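Local coordinates for blue (Type 1) copper domain protein (Nitrosopumilus maritimus, PDB 5FC9), which binds a copper ion in an open mononuclear type 1 site and probably serves as an electron-transfer cupredoxin, at residues G9-T14 with D38-N43; L24-G29 with G90-S95; T31-N36 with G65-H70; N43-D48 with K79-F84. All blocks are in the same frame, centred on the assembly; numbering follows the deposited sequence.

Interaction 1. Residues G9-T14 with D38-N43. With CU (copper (II) ion), chain E.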
loop_
_atom_site.group_PDB
_atom_site.type_symbol
_atom_site.label_atom_id
_atom_site.label_comp_id
_atom_site.label_asym_id
_atom_site.label_seq_id
_atom_site.Cartn_x
_atom_site.Cartn_y
_atom_site.Cartn_z
ATOM N N GLY A 9 -13.530 -3.459 7.710
ATOM C CA GLY A 9 -12.497 -2.870 6.876
ATOM C C GLY A 9 -11.085 -3.297 7.215
ATOM O O GLY A 9 -10.125 -2.835 6.593
ATOM N N ASN A 10 -10.943 -4.170 8.204
ATOM C CA ASN A 10 -9.634 -4.717 8.545
ATOM C C ASN A 10 -9.008 -5.497 7.376
ATOM O O ASN A 10 -7.782 -5.607 7.269
ATOM C CB ASN A 10 -9.764 -5.594 9.806
ATOM C CG ASN A 10 -8.434 -6.185 10.260
ATOM O OD1 ASN A 10 -8.121 -7.332 9.943
ATOM N ND2 ASN A 10 -7.640 -5.392 10.984
ATOM N N TYR A 11 -9.835 -6.021 6.475
ATOM C CA TYR A 11 -9.312 -6.715 5.296
ATOM C C TYR A 11 -8.596 -5.781 4.304
ATOM O O TYR A 11 -7.903 -6.251 3.410
ATOM C CB TYR A 11 -10.437 -7.450 4.553
ATOM C CG TYR A 11 -11.523 -6.542 4.026
ATOM C CD1 TYR A 11 -12.654 -6.272 4.783
ATOM C CD2 TYR A 11 -11.415 -5.949 2.773
ATOM C CE1 TYR A 11 -13.650 -5.439 4.316
ATOM C CE2 TYR A 11 -12.413 -5.120 2.293
ATOM C CZ TYR A 11 -13.520 -4.862 3.070
ATOM O OH TYR A 11 -14.526 -4.040 2.606
ATOM N N ASP A 12 -8.808 -4.480 4.464
ATOM C CA ASP A 12 -8.239 -3.459 3.574
ATOM C C ASP A 12 -6.709 -3.488 3.681
ATOM O O ASP A 12 -6.159 -3.714 4.763
ATOM C CB ASP A 12 -8.814 -2.091 3.964
ATOM C CG ASP A 12 -8.623 -1.015 2.912
ATOM O OD1 ASP A 12 -7.848 -1.202 1.951
ATOM O OD2 ASP A 12 -9.243 0.048 3.120
ATOM N N VAL A 13 -6.023 -3.282 2.555
ATOM C CA VAL A 13 -4.558 -3.261 2.550
ATOM C C VAL A 13 -4.097 -1.817 2.720
ATOM O O VAL A 13 -3.681 -1.158 1.757
ATOM C CB VAL A 13 -3.972 -3.865 1.252
ATOM C CG1 VAL A 13 -2.469 -4.002 1.358
ATOM C CG2 VAL A 13 -4.604 -5.234 0.954
ATOM N N THR A 14 -4.208 -1.313 3.947
ATOM C CA THR A 14 -3.871 0.076 4.213
ATOM C C THR A 14 -3.781 0.270 5.713
ATOM O O THR A 14 -3.904 -0.702 6.470
ATOM C CB THR A 14 -4.909 1.044 3.588
ATOM O OG1 THR A 14 -4.420 2.387 3.651
ATOM C CG2 THR A 14 -6.244 0.954 4.324
ATOM N N ASP A 38 -15.615 -7.508 11.535
ATOM C CA ASP A 38 -15.449 -7.338 10.092
ATOM C C ASP A 38 -16.386 -8.269 9.318
ATOM O O ASP A 38 -16.963 -9.205 9.883
ATOM C CB ASP A 38 -13.984 -7.602 9.710
ATOM C CG ASP A 38 -13.562 -6.889 8.438
ATOM O OD1 ASP A 38 -14.413 -6.230 7.793
ATOM O OD2 ASP A 38 -12.370 -7.010 8.089
ATOM N N SER A 39 -16.519 -8.027 8.019
ATOM C CA SER A 39 -17.418 -8.789 7.160
ATOM C C SER A 39 -16.756 -9.948 6.425
ATOM O O SER A 39 -17.343 -10.505 5.485
ATOM C CB SER A 39 -18.057 -7.854 6.128
ATOM O OG SER A 39 -17.039 -7.272 5.315
ATOM N N VAL A 40 -15.532 -10.293 6.825
ATOM C CA VAL A 40 -14.832 -11.455 6.281
ATOM C C VAL A 40 -14.204 -12.239 7.434
ATOM O O VAL A 40 -14.035 -11.700 8.526
ATOM C CB VAL A 40 -13.726 -11.065 5.260
ATOM C CG1 VAL A 40 -14.327 -10.282 4.084
ATOM C CG2 VAL A 40 -12.600 -10.288 5.934
ATOM N N PRO A 41 -13.854 -13.515 7.197
ATOM C CA PRO A 41 -13.188 -14.260 8.275
ATOM C C PRO A 41 -11.813 -13.698 8.631
ATOM O O PRO A 41 -11.110 -13.150 7.769
ATOM C CB PRO A 41 -13.051 -15.674 7.697
ATOM C CG PRO A 41 -14.050 -15.752 6.603
ATOM C CD PRO A 41 -14.139 -14.372 6.033
ATOM N N HIS A 42 -11.445 -13.845 9.902
ATOM C CA HIS A 42 -10.126 -13.478 10.383
ATOM C C HIS A 42 -9.644 -14.550 11.318
ATOM O O HIS A 42 -10.423 -15.384 11.750
ATOM C CB HIS A 42 -10.163 -12.137 11.108
ATOM C CG HIS A 42 -10.369 -10.973 10.195
ATOM N ND1 HIS A 42 -9.423 -10.572 9.278
ATOM C CD2 HIS A 42 -11.411 -10.122 10.057
ATOM C CE1 HIS A 42 -9.872 -9.523 8.609
ATOM N NE2 HIS A 42 -11.076 -9.228 9.066
ATOM N N ASN A 43 -8.359 -14.539 11.630
ATOM C CA ASN A 43 -7.901 -15.340 12.756
ATOM C C ASN A 43 -6.855 -14.557 13.538
ATOM O O ASN A 43 -6.427 -13.471 13.130
ATOM C CB ASN A 43 -7.371 -16.712 12.293
ATOM C CG ASN A 43 -6.211 -16.602 11.329
ATOM O OD1 ASN A 43 -5.196 -15.994 11.637
ATOM N ND2 ASN A 43 -6.359 -17.193 10.155
HETATM CU CU CU E . -7.559 -11.097 8.877
HETATM O O HOH W 1 -6.667 -9.409 10.057
#
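The type 1 copper site is braced here by the turn at Gly9-Asp12, whose backbone meets the carboxylate of Asp38. Gly9 N gives a hydrogen bond to Asp38 OD1 at 2.9 Å. Ser39 N reaches the same oxygen from the opposite face of the carboxylate plane. The other oxygen, Asp38 OD2, takes the hydrogen bond of His42 NE2 at 2.7 Å, nearly straight at 169° and in the plane of the imidazole. Tyr11 N adds a weak bond to Asp38 OD2 at 3.2 Å. The His42-Asp38 pair is second-shell support in a cupredoxin site: it helps to fix the rotation of the ring. His42 ND1 binds the copper at 2.0 Å. An alanine in place of Asp38 would probably leave His42 NE2, Gly9 N and Ser39 N without this acceptor, with the imidazole held mainly by the copper. Asn10 CG lies anti to the backbone N (chi1 -179°), and Asn10 OD1 sits 3.1 Å from His42 CE1, the amide and ring planes 79° apart. The same OD1 accepts from the copper-bound water, while Asn10 ND2 is bonded to Gly17 O. Tyr11 CB packs on Val40 CG2, and Tyr11 OH bonds to Ser39 OG of the second subunit.

Interaction 2. Residues L24-G29 with G90-S95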
loop_
_atom_site.group_PDB
_atom_site.type_symbol
_atom_site.label_atom_id
_atom_site.label_comp_id
_atom_site.label_asym_id
_atom_site.label_seq_id
_atom_site.Cartn_x
_atom_site.Cartn_y
_atom_site.Cartn_z
ATOM N N LEU A 24 -2.765 -3.575 23.240
ATOM C CA LEU A 24 -3.604 -3.707 24.423
ATOM C C LEU A 24 -2.712 -3.881 25.640
ATOM O O LEU A 24 -1.970 -4.854 25.716
ATOM C CB LEU A 24 -4.555 -4.898 24.280
ATOM C CG LEU A 24 -5.431 -5.163 25.510
ATOM C CD1 LEU A 24 -6.499 -4.099 25.628
ATOM C CD2 LEU A 24 -6.042 -6.569 25.479
ATOM N N GLU A 25 -2.758 -2.920 26.562
ATOM C CA GLU A 25 -1.998 -3.011 27.809
ATOM C C GLU A 25 -2.855 -3.613 28.922
ATOM O O GLU A 25 -3.912 -3.087 29.259
ATOM C CB GLU A 25 -1.479 -1.630 28.221
ATOM C CG GLU A 25 -0.453 -1.067 27.253
ATOM C CD GLU A 25 -0.128 0.392 27.501
ATOM O OE1 GLU A 25 -1.069 1.201 27.625
ATOM O OE2 GLU A 25 1.074 0.730 27.567
ATOM N N ILE A 26 -2.386 -4.719 29.487
ATOM C CA ILE A 26 -3.132 -5.435 30.524
ATOM C C ILE A 26 -2.213 -5.902 31.641
ATOM O O ILE A 26 -1.036 -6.168 31.412
ATOM C CB ILE A 26 -3.867 -6.679 29.966
ATOM C CG1 ILE A 26 -2.889 -7.570 29.195
ATOM C CG2 ILE A 26 -5.043 -6.276 29.091
ATOM C CD1 ILE A 26 -3.340 -8.991 29.039
ATOM N N PRO A 27 -2.755 -6.011 32.861
ATOM C CA PRO A 27 -2.006 -6.670 33.932
ATOM C C PRO A 27 -1.992 -8.182 33.740
ATOM O O PRO A 27 -2.881 -8.735 33.098
ATOM C CB PRO A 27 -2.777 -6.276 35.196
ATOM C CG PRO A 27 -4.154 -5.992 34.726
ATOM C CD PRO A 27 -4.012 -5.414 33.344
ATOM N N VAL A 28 -0.980 -8.838 34.297
ATOM C CA VAL A 28 -0.810 -10.281 34.167
ATOM C C VAL A 28 -2.015 -11.040 34.733
ATOM O O VAL A 28 -2.615 -10.609 35.713
ATOM C CB VAL A 28 0.500 -10.721 34.867
ATOM C CG1 VAL A 28 0.513 -10.258 36.318
ATOM C CG2 VAL A 28 0.696 -12.209 34.772
ATOM N N GLY A 29 -2.391 -12.137 34.078
ATOM C CA GLY A 29 -3.523 -12.946 34.500
ATOM C C GLY A 29 -4.843 -12.575 33.846
ATOM O O GLY A 29 -5.861 -13.215 34.095
ATOM N N GLY A 90 -0.734 -6.869 15.523
ATOM C CA GLY A 90 -0.997 -6.128 16.740
ATOM C C GLY A 90 -0.165 -6.635 17.906
ATOM O O GLY A 90 0.623 -7.571 17.754
ATOM N N LEU A 91 -0.349 -5.998 19.054
ATOM C CA LEU A 91 0.389 -6.320 20.268
ATOM C C LEU A 91 -0.522 -6.488 21.465
ATOM O O LEU A 91 -1.535 -5.804 21.598
ATOM C CB LEU A 91 1.403 -5.224 20.595
ATOM C CG LEU A 91 2.416 -4.855 19.524
ATOM C CD1 LEU A 91 3.197 -3.665 20.004
ATOM C CD2 LEU A 91 3.340 -6.016 19.331
ATOM N N VAL A 92 -0.122 -7.387 22.360
ATOM C CA VAL A 92 -0.638 -7.417 23.721
ATOM C C VAL A 92 0.556 -7.228 24.647
ATOM O O VAL A 92 1.515 -7.999 24.590
ATOM C CB VAL A 92 -1.357 -8.736 24.047
ATOM C CG1 VAL A 92 -1.849 -8.743 25.497
ATOM C CG2 VAL A 92 -2.510 -8.980 23.090
ATOM N N THR A 93 0.506 -6.187 25.467
ATOM C CA THR A 93 1.607 -5.875 26.361
ATOM C C THR A 93 1.176 -6.152 27.789
ATOM O O THR A 93 0.315 -5.457 28.332
ATOM C CB THR A 93 2.057 -4.419 26.207
ATOM O OG1 THR A 93 2.514 -4.211 24.863
ATOM C CG2 THR A 93 3.193 -4.105 27.177
ATOM N N VAL A 94 1.782 -7.182 28.372
ATOM C CA VAL A 94 1.419 -7.676 29.685
ATOM C C VAL A 94 2.468 -7.270 30.713
ATOM O O VAL A 94 3.656 -7.563 30.544
ATOM C CB VAL A 94 1.275 -9.199 29.672
ATOM C CG1 VAL A 94 0.712 -9.681 30.995
ATOM C CG2 VAL A 94 0.378 -9.634 28.515
ATOM N N SER A 95 2.036 -6.592 31.771
ATOM C CA SER A 95 2.965 -6.165 32.813
ATOM C C SER A 95 2.478 -6.567 34.205
ATOM O O SER A 95 3.258 -6.582 35.157
ATOM C CB SER A 95 3.187 -4.653 32.743
ATOM O OG SER A 95 1.959 -3.953 32.751
ATOM O OXT SER A 95 1.308 -6.897 34.416
#
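Thr93 N donates to Leu24 O at 2.8 Å, the shortest polar bond between these two neighbouring parallel strands. The pattern continues on both sides of it. Leu24 N donates to Leu91 O, and Ile26 N to Thr93 O at 3.0 Å. Ser95 N then donates to Ile26 O. Leu24 and Ile26 thus use both their N-H and their C=O, while Glu25 lies between them with its CA 3.4 Å from Thr93 O. The strand axes run 15° apart. Past the end of strand 24-26 the chain terminus takes over: Val28 N donates to Ser95 OXT at 3.0 Å, in a more bent bond of 137°.

The side chains alternate between the two faces. Leu24, Ile26, Val92 and Val94 share the inner one. Ile26 CG1 stands between the backbone N and the carbonyl carbon (chi1 53°), and its CD1 carries the contact. That methyl, Ile26 CD1, lies 3.9 Å from Val92 CG1 and 3.8 Å from Val94 CG2. Val32 of strand 30-36 and Phe72 of strand 67-72 pack against this face from the other sheet of the cupredoxin sandwich. Val94 turns its other methyl, CG1, to Val28 CA at 3.6 Å. On the outer face lie Glu25 and Thr93; Thr93 OG1 is bonded to Asn23 OD1, and Glu25 packs on Thr93 of the third subunit. The regular backbone bonds set the register, and the methyls of Ile26, Val92 and Val94 make one side apolar toward the other sheet. The terminal carboxylate of Ser95 gives Val28 N an acceptor after the strand residues end.

Interaction 3. Residues T31-N36 with G65-H70; sequences TVTWTN and GDRFEH
Trp34 and Phe68 form the tight, inward side of this antiparallel pair. The two side chains run alongside each other in the same direction, with Trp34 CE3 3.6 Å from Phe68 CD2 and the ring planes 34° apart. Val32 CG1 sits over one face of the indole, toward its rim. Backbone bonds join Trp34 with Phe68 and Val32 with His70, two hydrogen-bonded pairs; Trp34 N to Phe68 O is 2.8 Å. His70, a ligand of a second copper ion in this protein though none is bound to this chain, brings CB to the indole edge.

The other face carries polar side chains, and its Arg67 and Glu69 are exposed. Thr33 OG1 donates to Glu69 OE2 at 2.7 Å from above the carboxylate plane. OG1 is set for this by lying anti to the carbonyl carbon (chi1 -56°). A valine in place of Thr33 would probably leave Glu69 OE2 without this donor and the carboxylate freer to swing. Arg67 NE donates to Thr35 OG1 at 2.8 Å, bent to 134°. At the far end Gly65 N donates to Asn36 O at 2.7 Å. The hydroxyls of Thr33 and Thr35 thus each hold a charged side chain against the sheet, while the rings of Trp34 and Phe68 pack on the inward face.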
loop_
_atom_site.group_PDB
_atom_site.type_symbol
_atom_site.label_atom_id
_atom_site.label_comp_id
_atom_site.label_asym_id
_atom_site.label_seq_id
_atom_site.Cartn_x
_atom_site.Cartn_y
_atom_site.Cartn_z
ATOM N N THR A 31 -7.818 -12.079 31.093
ATOM C CA THR A 31 -8.424 -12.744 29.954
ATOM C C THR A 31 -8.705 -11.708 28.870
ATOM O O THR A 31 -9.450 -10.750 29.095
ATOM C CB THR A 31 -9.741 -13.458 30.335
ATOM O OG1 THR A 31 -9.460 -14.531 31.245
ATOM C CG2 THR A 31 -10.418 -14.024 29.094
ATOM N N VAL A 32 -8.085 -11.897 27.705
ATOM C CA VAL A 32 -8.276 -10.999 26.571
ATOM C C VAL A 32 -9.282 -11.598 25.591
ATOM O O VAL A 32 -9.221 -12.786 25.284
ATOM C CB VAL A 32 -6.941 -10.730 25.847
ATOM C CG1 VAL A 32 -7.173 -9.921 24.567
ATOM C CG2 VAL A 32 -5.997 -10.006 26.777
ATOM N N THR A 33 -10.220 -10.778 25.121
ATOM C CA THR A 33 -11.227 -11.241 24.175
ATOM C C THR A 33 -11.146 -10.467 22.865
ATOM O O THR A 33 -11.296 -9.246 22.859
ATOM C CB THR A 33 -12.652 -11.093 24.742
ATOM O OG1 THR A 33 -12.740 -11.790 25.990
ATOM C CG2 THR A 33 -13.674 -11.673 23.774
ATOM N N TRP A 34 -10.910 -11.187 21.778
ATOM C CA TRP A 34 -10.991 -10.604 20.436
ATOM C C TRP A 34 -12.379 -10.823 19.863
ATOM O O TRP A 34 -12.933 -11.911 20.006
ATOM C CB TRP A 34 -9.981 -11.236 19.474
ATOM C CG TRP A 34 -8.536 -10.851 19.632
ATOM C CD1 TRP A 34 -7.848 -9.923 18.890
ATOM C CD2 TRP A 34 -7.579 -11.438 20.520
ATOM N NE1 TRP A 34 -6.532 -9.880 19.282
ATOM C CE2 TRP A 34 -6.341 -10.796 20.290
ATOM C CE3 TRP A 34 -7.651 -12.427 21.510
ATOM C CZ2 TRP A 34 -5.191 -11.115 20.995
ATOM C CZ3 TRP A 34 -6.499 -12.745 22.215
ATOM C CH2 TRP A 34 -5.292 -12.084 21.958
ATOM N N THR A 35 -12.920 -9.818 19.179
ATOM C CA THR A 35 -14.181 -9.989 18.480
ATOM C C THR A 35 -13.987 -9.611 17.018
ATOM O O THR A 35 -13.410 -8.562 16.731
ATOM C CB THR A 35 -15.297 -9.125 19.086
ATOM O OG1 THR A 35 -15.497 -9.510 20.454
ATOM C CG2 THR A 35 -16.596 -9.327 18.328
ATOM N N ASN A 36 -14.458 -10.458 16.112
ATOM C CA ASN A 36 -14.440 -10.105 14.695
ATOM C C ASN A 36 -15.690 -9.318 14.291
ATOM O O ASN A 36 -16.759 -9.898 14.125
ATOM C CB ASN A 36 -14.313 -11.352 13.816
ATOM C CG ASN A 36 -14.157 -11.001 12.337
ATOM O OD1 ASN A 36 -13.945 -9.842 12.012
ATOM N ND2 ASN A 36 -14.269 -11.990 11.450
ATOM N N GLY A 65 -18.753 -11.759 14.006
ATOM C CA GLY A 65 -19.383 -11.853 15.315
ATOM C C GLY A 65 -18.722 -12.825 16.269
ATOM O O GLY A 65 -19.016 -12.799 17.471
ATOM N N ASP A 66 -17.840 -13.676 15.750
ATOM C CA ASP A 66 -17.147 -14.661 16.590
ATOM C C ASP A 66 -16.121 -14.014 17.501
ATOM O O ASP A 66 -15.574 -12.941 17.213
ATOM C CB ASP A 66 -16.441 -15.728 15.745
ATOM C CG ASP A 66 -17.378 -16.793 15.244
ATOM O OD1 ASP A 66 -18.558 -16.798 15.667
ATOM O OD2 ASP A 66 -16.927 -17.637 14.442
ATOM N N ARG A 67 -15.844 -14.714 18.593
ATOM C CA ARG A 67 -14.920 -14.242 19.608
ATOM C C ARG A 67 -13.850 -15.280 19.875
ATOM O O ARG A 67 -14.055 -16.476 19.647
ATOM C CB ARG A 67 -15.669 -13.908 20.898
ATOM C CG ARG A 67 -16.665 -12.775 20.728
ATOM C CD ARG A 67 -17.116 -12.183 22.049
ATOM N NE ARG A 67 -17.511 -10.788 21.868
ATOM C CZ ARG A 67 -18.765 -10.366 21.738
ATOM N NH1 ARG A 67 -19.772 -11.231 21.788
ATOM N NH2 ARG A 67 -19.011 -9.074 21.567
ATOM N N PHE A 68 -12.702 -14.809 20.342
ATOM C CA PHE A 68 -11.603 -15.686 20.733
ATOM C C PHE A 68 -10.989 -15.146 22.009
ATOM O O PHE A 68 -10.776 -13.942 22.139
ATOM C CB PHE A 68 -10.550 -15.778 19.621
ATOM C CG PHE A 68 -9.277 -16.463 20.051
ATOM C CD1 PHE A 68 -9.261 -17.827 20.309
ATOM C CD2 PHE A 68 -8.101 -15.738 20.188
ATOM C CE1 PHE A 68 -8.083 -18.459 20.701
ATOM C CE2 PHE A 68 -6.926 -16.356 20.584
ATOM C CZ PHE A 68 -6.919 -17.720 20.842
ATOM N N GLU A 69 -10.723 -16.032 22.968
ATOM C CA GLU A 69 -10.184 -15.603 24.252
ATOM C C GLU A 69 -8.854 -16.277 24.558
ATOM O O GLU A 69 -8.627 -17.424 24.179
ATOM C CB GLU A 69 -11.175 -15.896 25.385
ATOM C CG GLU A 69 -12.486 -15.129 25.273
ATOM C CD GLU A 69 -13.247 -15.062 26.585
ATOM O OE1 GLU A 69 -13.130 -16.010 27.392
ATOM O OE2 GLU A 69 -13.956 -14.054 26.812
ATOM N N HIS A 70 -7.982 -15.540 25.236
ATOM C CA HIS A 70 -6.750 -16.114 25.779
ATOM C C HIS A 70 -6.389 -15.471 27.115
ATOM O O HIS A 70 -6.460 -14.246 27.272
ATOM C CB HIS A 70 -5.597 -15.947 24.790
ATOM C CG HIS A 70 -4.311 -16.566 25.248
ATOM N ND1 HIS A 70 -4.105 -17.928 25.256
ATOM C CD2 HIS A 70 -3.162 -16.007 25.695
ATOM C CE1 HIS A 70 -2.885 -18.182 25.695
ATOM N NE2 HIS A 70 -2.292 -17.036 25.972
#

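Interaction 4. Residues N43-D48 with K79-F84. With CU (copper (II) ion), chain E.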
loop_
_atom_site.group_PDB
_atom_site.type_symbol
_atom_site.label_atom_id
_atom_site.label_comp_id
_atom_site.label_asym_id
_atom_site.label_seq_id
_atom_site.Cartn_x
_atom_site.Cartn_y
_atom_site.Cartn_z
ATOM N N ASN A 43 -8.359 -14.539 11.630
ATOM C CA ASN A 43 -7.901 -15.340 12.756
ATOM C C ASN A 43 -6.855 -14.557 13.538
ATOM O O ASN A 43 -6.427 -13.471 13.130
ATOM C CB ASN A 43 -7.371 -16.712 12.293
ATOM C CG ASN A 43 -6.211 -16.602 11.329
ATOM O OD1 ASN A 43 -5.196 -15.994 11.637
ATOM N ND2 ASN A 43 -6.359 -17.193 10.155
ATOM N N ILE A 44 -6.491 -15.095 14.698
ATOM C CA ILE A 44 -5.534 -14.464 15.586
ATOM C C ILE A 44 -4.428 -15.475 15.863
ATOM O O ILE A 44 -4.681 -16.522 16.451
ATOM C CB ILE A 44 -6.193 -14.013 16.912
ATOM C CG1 ILE A 44 -7.258 -12.932 16.652
ATOM C CG2 ILE A 44 -5.139 -13.520 17.896
ATOM C CD1 ILE A 44 -6.713 -11.648 16.060
ATOM N N GLN A 45 -3.207 -15.177 15.422
ATOM C CA GLN A 45 -2.080 -16.090 15.649
ATOM C C GLN A 45 -0.897 -15.365 16.258
ATOM O O GLN A 45 -0.419 -14.372 15.705
ATOM C CB GLN A 45 -1.626 -16.743 14.339
ATOM C CG GLN A 45 -2.733 -17.335 13.505
ATOM C CD GLN A 45 -3.293 -18.584 14.105
ATOM O OE1 GLN A 45 -2.568 -19.364 14.713
ATOM N NE2 GLN A 45 -4.597 -18.791 13.944
ATOM N N SER A 46 -0.385 -15.887 17.367
ATOM C CA SER A 46 0.857 -15.370 17.934
ATOM C C SER A 46 2.003 -15.634 16.952
ATOM O O SER A 46 2.058 -16.695 16.324
ATOM C CB SER A 46 1.126 -16.022 19.297
ATOM O OG SER A 46 0.875 -17.409 19.220
ATOM N N ILE A 47 2.884 -14.646 16.783
ATOM C CA ILE A 47 3.986 -14.774 15.825
ATOM C C ILE A 47 5.315 -14.384 16.437
ATOM O O ILE A 47 5.359 -13.687 17.455
ATOM C CB ILE A 47 3.779 -13.900 14.567
ATOM C CG1 ILE A 47 3.555 -12.433 14.957
ATOM C CG2 ILE A 47 2.655 -14.455 13.728
ATOM C CD1 ILE A 47 3.770 -11.441 13.784
ATOM N N ASP A 48 6.393 -14.835 15.791
ATOM C CA ASP A 48 7.755 -14.417 16.132
ATOM C C ASP A 48 8.184 -13.219 15.294
ATOM O O ASP A 48 7.395 -12.700 14.512
ATOM C CB ASP A 48 8.761 -15.583 15.967
ATOM C CG ASP A 48 8.874 -16.112 14.520
ATOM O OD1 ASP A 48 8.530 -15.405 13.548
ATOM O OD2 ASP A 48 9.342 -17.265 14.347
ATOM N N LYS A 79 3.384 -10.242 20.093
ATOM C CA LYS A 79 2.925 -9.886 18.751
ATOM C C LYS A 79 1.954 -10.937 18.227
ATOM O O LYS A 79 2.092 -12.122 18.521
ATOM C CB LYS A 79 4.104 -9.765 17.777
ATOM C CG LYS A 79 5.105 -8.682 18.114
ATOM C CD LYS A 79 6.244 -8.644 17.102
ATOM C CE LYS A 79 7.596 -8.791 17.783
ATOM N NZ LYS A 79 7.730 -10.084 18.512
ATOM N N TYR A 80 0.986 -10.514 17.424
ATOM C CA TYR A 80 0.126 -11.474 16.753
ATOM C C TYR A 80 -0.318 -10.923 15.414
ATOM O O TYR A 80 -0.248 -9.715 15.186
ATOM C CB TYR A 80 -1.104 -11.817 17.607
ATOM C CG TYR A 80 -2.021 -10.641 17.807
ATOM C CD1 TYR A 80 -1.827 -9.763 18.854
ATOM C CD2 TYR A 80 -3.077 -10.405 16.930
ATOM C CE1 TYR A 80 -2.664 -8.660 19.044
ATOM C CE2 TYR A 80 -3.912 -9.308 17.100
ATOM C CZ TYR A 80 -3.704 -8.444 18.150
ATOM O OH TYR A 80 -4.526 -7.356 18.335
ATOM N N TYR A 81 -0.790 -11.796 14.542
ATOM C CA TYR A 81 -1.272 -11.329 13.253
ATOM C C TYR A 81 -2.483 -12.175 12.851
ATOM O O TYR A 81 -2.969 -12.985 13.641
ATOM C CB TYR A 81 -0.097 -11.354 12.246
ATOM C CG TYR A 81 0.173 -12.621 11.452
ATOM C CD1 TYR A 81 0.770 -12.549 10.202
ATOM C CD2 TYR A 81 -0.233 -13.878 11.904
ATOM C CE1 TYR A 81 1.003 -13.701 9.444
ATOM C CE2 TYR A 81 -0.015 -15.014 11.154
ATOM C CZ TYR A 81 0.606 -14.922 9.932
ATOM O OH TYR A 81 0.839 -16.060 9.189
ATOM N N CYS A 82 -2.958 -11.977 11.633
ATOM C CA CYS A 82 -3.972 -12.814 11.010
ATOM C C CYS A 82 -3.343 -13.487 9.812
ATOM O O CYS A 82 -2.740 -12.810 8.976
ATOM C CB CYS A 82 -5.177 -11.973 10.571
ATOM S SG CYS A 82 -6.384 -12.862 9.553
ATOM N N SER A 83 -3.470 -14.804 9.691
ATOM C CA SER A 83 -2.777 -15.463 8.590
ATOM C C SER A 83 -3.403 -15.121 7.225
ATOM O O SER A 83 -2.749 -15.259 6.183
ATOM C CB SER A 83 -2.720 -16.984 8.809
ATOM O OG SER A 83 -3.996 -17.590 8.694
ATOM N N PHE A 84 -4.654 -14.654 7.225
ATOM C CA PHE A 84 -5.296 -14.242 5.982
ATOM C C PHE A 84 -4.866 -12.840 5.566
ATOM O O PHE A 84 -4.837 -12.508 4.379
ATOM C CB PHE A 84 -6.815 -14.257 6.115
ATOM C CG PHE A 84 -7.377 -15.549 6.627
ATOM C CD1 PHE A 84 -6.816 -16.761 6.272
ATOM C CD2 PHE A 84 -8.483 -15.541 7.452
ATOM C CE1 PHE A 84 -7.349 -17.947 6.751
ATOM C CE2 PHE A 84 -9.024 -16.719 7.929
ATOM C CZ PHE A 84 -8.449 -17.925 7.579
HETATM CU CU CU E . -7.559 -11.097 8.877
HETATM O O HOH W 1 -6.667 -9.409 10.057
#
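Strands 45-47 and 79-81 run antiparallel with a strong splay, their axes at 130°. Gln45 and Tyr81 make a hydrogen-bonded pair, with Gln45 N to Tyr81 O at 2.8 Å and Tyr81 N returning the bond to Gln45 O. Ile47 N donates to Lys79 O. At Asn43 the partners include side chains. Asn43 N donates to Cys82 SG at 3.3 Å, and the bond is nearly straight at 170°. With CG between the backbone N and the carbonyl carbon (chi1 60°), the amide of Asn43 turns to Ser83 and uses both ends on it: Asn43 OD1 accepts from Ser83 N at 2.9 Å, and Asn43 ND2 donates to Ser83 OG at 2.8 Å. These two bonds fix the rotation of the amide. Asn43 ND2 also lies over the centre of the Phe84 ring, 3.3 Å above its plane.

Further along, Ile47 CG2 makes a CH-pi contact over one face of Tyr81, 3.9 Å from the ring centroid. Ser83 N lies over the opposite face, toward the rim. Ile44 CD1 packs on Tyr80 CE2 at 3.8 Å. Phe18 of the third subunit packs on Ile47 and Lys79.

Cys82 SG binds the copper at 2.2 Å, together with His42, His85 and a water. A backbone N-H from the residue after the first histidine, given to the cysteine thiolate, is characteristic of cupredoxin type 1 copper sites.

In the fold
From the N terminus, the turn after strand 3-6 meets the loop before strand 45-47, and interaction 1 closes a loop holding strands 23-26 and 30-36. Interaction 2 joins strand 23-26 to the C-terminal strand and closes the longest loop; interactions 3 and 4 nest inside it. Interaction 3 joins 30-36 to 67-72 in one sheet. Interactions 2 and 4 lie in the other sheet, where 89-94 and 76-81 are neighbours. Interaction 1 crosses both 2 and 3, and interaction 3 crosses 4. Interaction 4 follows 1 in series and shares Asn43 with it; both reach the copper. Interactions 2 and 3 touch through Ile26 and Val32, across the two sheets.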